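Iron-rich dpsA-homolog protein (Halobacterium salinarum, PDB 1TJO) probably protects DNA from oxidative damage by oxidising ferrous iron with hydrogen peroxide and storing it as a ferric mineral inside a hollow dodecamer. Local coordinates at residues 40-51 / 118-129. Numbering follows the deposited sequence.
Sequences NVYVLYHQLKKH and SLANDMAIYGDI
Asp122 reaches across to His51 and Gln47, giving each of its carboxylate oxygens a partner on helix 24-54. His51 offers ND1 to OD2 of Asp122 in a very short hydrogen bond of 2.5 Å, with the carboxylate at the edge of the imidazole and the two planes turned 35° apart. A histidine suits this place because it has a second polar edge: NE2 is bound by Glu108, so the ring bridges two acidic side chains, whose nearness could favour a protonated ring. CB of Ser118 lies over the centre of one face, 3.4 Å from the ring centroid, and Gln47 O near the rim of the opposite face. A leucine here has neither ring nitrogen, and would probably leave OD2 of Asp122 without its mate in a buried setting and take one partner from Glu108.

Gln47, its CG anti to the backbone N (chi1 -168°), stretches toward the facing helix. An amide fits because it both donates and accepts: NE2 meets OD1 of Asp122 at 3.0 Å within the amide plane, while OE1 accepts from the backbone N of Glu108.

The forked end of Leu44 can meet two partners at once: CD1 packs on CG2 of Ile125 at 3.8 Å, and CD2 lies over a face of the Tyr126 ring, 4.0 Å from its centroid, in a CH-pi contact. The long branch of Ile129 brings CD1 within 4.0 Å of CD2 of Leu44 and also touches Val41. Segments 40-51 and 118-129 run antiparallel at 160°, axes 10.3 Å apart, within the four-helix bundle of the ferritin-like Dps subunit.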
loop_
_atom_site.group_PDB
_atom_site.type_symbol
_atom_site.label_atom_id
_atom_site.label_comp_id
_atom_site.label_asym_id
_atom_site.label_seq_id
_atom_site.Cartn_x
_atom_site.Cartn_y
_atom_site.Cartn_z
ATOM N N ASN A 40 22.968 -27.138 8.616
ATOM C CA ASN A 40 23.187 -27.151 7.161
ATOM C C ASN A 40 22.570 -25.922 6.476
ATOM O O ASN A 40 23.196 -25.324 5.623
ATOM C CB ASN A 40 22.629 -28.436 6.564
ATOM C CG ASN A 40 23.519 -29.604 6.798
ATOM O OD1 ASN A 40 24.720 -29.446 6.998
ATOM N ND2 ASN A 40 22.928 -30.804 6.800
ATOM N N VAL A 41 21.421 -25.482 6.942
ATOM C CA VAL A 41 20.734 -24.357 6.305
ATOM C C VAL A 41 21.473 -23.061 6.608
ATOM O O VAL A 41 21.552 -22.197 5.750
ATOM C CB VAL A 41 19.247 -24.305 6.699
ATOM C CG1 VAL A 41 18.620 -23.019 6.224
ATOM C CG2 VAL A 41 18.495 -25.458 6.110
ATOM N N TYR A 42 22.050 -22.916 7.805
ATOM C CA TYR A 42 22.822 -21.718 8.103
ATOM C C TYR A 42 24.176 -21.642 7.363
ATOM O O TYR A 42 24.606 -20.571 6.983
ATOM C CB TYR A 42 22.976 -21.450 9.607
ATOM C CG TYR A 42 22.091 -20.270 10.060
ATOM C CD1 TYR A 42 21.302 -20.384 11.175
ATOM C CD2 TYR A 42 22.130 -19.051 9.403
ATOM C CE1 TYR A 42 20.526 -19.356 11.610
ATOM C CE2 TYR A 42 21.342 -18.004 9.834
ATOM C CZ TYR A 42 20.546 -18.165 10.939
ATOM O OH TYR A 42 19.728 -17.122 11.380
ATOM N N VAL A 43 24.806 -22.794 7.131
ATOM C CA VAL A 43 25.980 -22.845 6.274
ATOM C C VAL A 43 25.601 -22.443 4.837
ATOM O O VAL A 43 26.300 -21.668 4.218
ATOM C CB VAL A 43 26.752 -24.197 6.318
ATOM C CG1 VAL A 43 27.389 -24.388 7.698
ATOM C CG2 VAL A 43 25.894 -25.306 6.027
ATOM N N LEU A 44 24.455 -22.925 4.352
ATOM C CA LEU A 44 23.938 -22.564 3.044
ATOM C C LEU A 44 23.720 -21.058 2.976
ATOM O O LEU A 44 24.163 -20.396 2.050
ATOM C CB LEU A 44 22.633 -23.317 2.744
ATOM C CG LEU A 44 21.937 -22.857 1.457
ATOM C CD1 LEU A 44 22.811 -23.158 0.245
ATOM C CD2 LEU A 44 20.532 -23.461 1.396
ATOM N N TYR A 45 23.028 -20.542 3.978
ATOM C CA TYR A 45 22.762 -19.102 4.052
ATOM C C TYR A 45 24.073 -18.315 3.906
ATOM O O TYR A 45 24.176 -17.331 3.105
ATOM C CB TYR A 45 22.133 -18.756 5.407
ATOM C CG TYR A 45 22.160 -17.269 5.769
ATOM C CD1 TYR A 45 21.251 -16.399 5.240
ATOM C CD2 TYR A 45 23.096 -16.798 6.659
ATOM C CE1 TYR A 45 21.282 -15.058 5.583
ATOM C CE2 TYR A 45 23.186 -15.483 6.986
ATOM C CZ TYR A 45 22.249 -14.612 6.483
ATOM O OH TYR A 45 22.324 -13.279 6.840
ATOM N N HIS A 46 25.083 -18.700 4.690
ATOM C CA HIS A 46 26.332 -17.934 4.674
ATOM C C HIS A 46 27.082 -18.035 3.345
ATOM O O HIS A 46 27.707 -17.070 2.896
ATOM C CB HIS A 46 27.228 -18.328 5.843
ATOM C CG HIS A 46 26.884 -17.584 7.082
ATOM N ND1 HIS A 46 27.133 -16.238 7.206
ATOM C CD2 HIS A 46 26.267 -17.966 8.233
ATOM C CE1 HIS A 46 26.704 -15.830 8.397
ATOM N NE2 HIS A 46 26.169 -16.851 9.027
ATOM N N GLN A 47 26.959 -19.172 2.671
ATOM C CA GLN A 47 27.620 -19.350 1.377
ATOM C C GLN A 47 26.867 -18.648 0.242
ATOM O O GLN A 47 27.480 -18.094 -0.665
ATOM C CB GLN A 47 27.759 -20.806 1.048
ATOM C CG GLN A 47 28.687 -21.026 -0.135
ATOM C CD GLN A 47 29.384 -22.384 -0.119
ATOM O OE1 GLN A 47 30.277 -22.614 0.698
ATOM N NE2 GLN A 47 28.970 -23.284 -1.014
ATOM N N LEU A 48 25.545 -18.590 0.364
ATOM C CA LEU A 48 24.729 -17.824 -0.581
ATOM C C LEU A 48 25.075 -16.346 -0.437
ATOM O O LEU A 48 25.207 -15.628 -1.431
ATOM C CB LEU A 48 23.241 -18.056 -0.332
ATOM C CG LEU A 48 22.716 -19.426 -0.701
ATOM C CD1 LEU A 48 21.304 -19.613 -0.254
ATOM C CD2 LEU A 48 22.786 -19.719 -2.193
ATOM N N LYS A 49 25.200 -15.896 0.808
ATOM C CA LYS A 49 25.633 -14.513 1.058
ATOM C C LYS A 49 26.972 -14.237 0.430
ATOM O O LYS A 49 27.116 -13.273 -0.265
ATOM C CB LYS A 49 25.687 -14.194 2.554
ATOM C CG LYS A 49 24.325 -14.016 3.247
ATOM C CD LYS A 49 23.492 -12.991 2.590
ATOM C CE LYS A 49 23.870 -11.622 2.899
ATOM N NZ LYS A 49 22.594 -10.760 3.154
ATOM N N LYS A 50 27.950 -15.124 0.623
ATOM C CA LYS A 50 29.249 -14.973 -0.005
ATOM C C LYS A 50 29.122 -14.797 -1.512
ATOM O O LYS A 50 29.727 -13.922 -2.105
ATOM C CB LYS A 50 30.071 -16.224 0.238
ATOM C CG LYS A 50 31.408 -16.179 -0.425
ATOM C CD LYS A 50 32.172 -17.445 -0.085
ATOM C CE LYS A 50 33.532 -17.406 -0.717
ATOM N NZ LYS A 50 34.337 -18.670 -0.558
ATOM N N HIS A 51 28.389 -15.686 -2.140
ATOM C CA HIS A 51 28.241 -15.640 -3.591
ATOM C C HIS A 51 27.499 -14.398 -4.089
ATOM O O HIS A 51 27.894 -13.847 -5.127
ATOM C CB HIS A 51 27.643 -16.943 -4.085
ATOM C CG HIS A 51 28.522 -18.120 -3.792
ATOM N ND1 HIS A 51 28.071 -19.420 -3.803
ATOM C CD2 HIS A 51 29.838 -18.177 -3.469
ATOM C CE1 HIS A 51 29.079 -20.225 -3.491
ATOM N NE2 HIS A 51 30.160 -19.497 -3.286
ATOM N N SER A 118 31.075 -21.616 -7.984
ATOM C CA SER A 118 30.338 -21.184 -6.832
ATOM C C SER A 118 28.932 -21.766 -6.833
ATOM O O SER A 118 28.522 -22.376 -5.866
ATOM C CB SER A 118 30.304 -19.642 -6.726
ATOM O OG SER A 118 31.633 -19.126 -6.660
ATOM N N LEU A 119 28.192 -21.607 -7.925
ATOM C CA LEU A 119 26.871 -22.162 -7.989
ATOM C C LEU A 119 26.849 -23.683 -7.901
ATOM O O LEU A 119 25.951 -24.212 -7.272
ATOM C CB LEU A 119 26.148 -21.705 -9.242
ATOM C CG LEU A 119 25.258 -20.463 -9.239
ATOM C CD1 LEU A 119 25.381 -19.460 -8.113
ATOM C CD2 LEU A 119 25.115 -19.884 -10.626
ATOM N N ALA A 120 27.831 -24.369 -8.494
ATOM C CA ALA A 120 27.848 -25.820 -8.406
ATOM C C ALA A 120 28.056 -26.266 -6.953
ATOM O O ALA A 120 27.460 -27.245 -6.487
ATOM C CB ALA A 120 28.917 -26.365 -9.268
ATOM N N ASN A 121 28.887 -25.543 -6.215
ATOM C CA ASN A 121 29.084 -25.837 -4.797
ATOM C C ASN A 121 27.774 -25.623 -3.994
ATOM O O ASN A 121 27.426 -26.428 -3.076
ATOM C CB ASN A 121 30.205 -24.961 -4.217
ATOM C CG ASN A 121 31.572 -25.369 -4.666
ATOM O OD1 ASN A 121 31.782 -26.511 -5.044
ATOM N ND2 ASN A 121 32.541 -24.467 -4.574
ATOM N N ASP A 122 27.022 -24.589 -4.368
ATOM C CA ASP A 122 25.748 -24.320 -3.700
ATOM C C ASP A 122 24.739 -25.399 -4.006
ATOM O O ASP A 122 23.990 -25.811 -3.137
ATOM C CB ASP A 122 25.164 -22.954 -4.111
ATOM C CG ASP A 122 26.019 -21.815 -3.655
ATOM O OD1 ASP A 122 26.817 -22.025 -2.687
ATOM O OD2 ASP A 122 25.956 -20.675 -4.211
ATOM N N MET A 123 24.694 -25.807 -5.257
ATOM C CA MET A 123 23.784 -26.837 -5.738
ATOM C C MET A 123 23.958 -28.124 -4.931
ATOM O O MET A 123 22.984 -28.748 -4.577
ATOM C CB MET A 123 23.995 -27.114 -7.231
ATOM C CG MET A 123 22.714 -27.632 -7.858
ATOM S SD MET A 123 22.826 -27.877 -9.656
ATOM C CE MET A 123 23.944 -29.015 -9.688
ATOM N N ALA A 124 25.184 -28.448 -4.583
ATOM C CA ALA A 124 25.485 -29.658 -3.802
ATOM C C ALA A 124 24.954 -29.541 -2.376
ATOM O O ALA A 124 24.453 -30.521 -1.793
ATOM C CB ALA A 124 26.974 -29.951 -3.781
ATOM N N ILE A 125 25.075 -28.359 -1.804
ATOM C CA ILE A 125 24.496 -28.110 -0.495
ATOM C C ILE A 125 22.977 -28.272 -0.539
ATOM O O ILE A 125 22.415 -28.933 0.312
ATOM C CB ILE A 125 24.896 -26.729 0.040
ATOM C CG1 ILE A 125 26.411 -26.630 0.257
ATOM C CG2 ILE A 125 24.176 -26.496 1.312
ATOM C CD1 ILE A 125 26.886 -25.263 0.602
ATOM N N TYR A 126 22.312 -27.642 -1.510
ATOM C CA TYR A 126 20.857 -27.753 -1.623
ATOM C C TYR A 126 20.412 -29.172 -1.700
ATOM O O TYR A 126 19.473 -29.585 -1.015
ATOM C CB TYR A 126 20.322 -27.027 -2.868
ATOM C CG TYR A 126 20.048 -25.551 -2.645
ATOM C CD1 TYR A 126 20.889 -24.602 -3.180
ATOM C CD2 TYR A 126 18.887 -25.116 -1.982
ATOM C CE1 TYR A 126 20.641 -23.257 -3.010
ATOM C CE2 TYR A 126 18.624 -23.764 -1.810
ATOM C CZ TYR A 126 19.507 -22.844 -2.334
ATOM O OH TYR A 126 19.291 -21.496 -2.224
ATOM N N GLY A 127 21.108 -29.947 -2.521
ATOM C CA GLY A 127 20.754 -31.334 -2.721
ATOM C C GLY A 127 20.833 -32.138 -1.466
ATOM O O GLY A 127 19.932 -32.929 -1.173
ATOM N N ASP A 128 21.871 -31.926 -0.691
ATOM C CA ASP A 128 22.019 -32.641 0.583
ATOM C C ASP A 128 20.891 -32.294 1.560
ATOM O O ASP A 128 20.351 -33.146 2.271
ATOM C CB ASP A 128 23.353 -32.230 1.208
ATOM C CG ASP A 128 24.565 -32.859 0.516
ATOM O OD1 ASP A 128 24.440 -33.614 -0.472
ATOM O OD2 ASP A 128 25.701 -32.610 0.930
ATOM N N ILE A 129 20.520 -31.007 1.587
ATOM C CA ILE A 129 19.479 -30.517 2.484
ATOM C C ILE A 129 18.111 -31.045 2.047
ATOM O O ILE A 129 17.293 -31.395 2.859
ATOM C CB ILE A 129 19.469 -28.976 2.558
ATOM C CG1 ILE A 129 20.751 -28.497 3.257
ATOM C CG2 ILE A 129 18.262 -28.500 3.347
ATOM C CD1 ILE A 129 20.978 -26.997 3.254
HETATM O O HOH W 1 29.902 -26.543 -1.236
#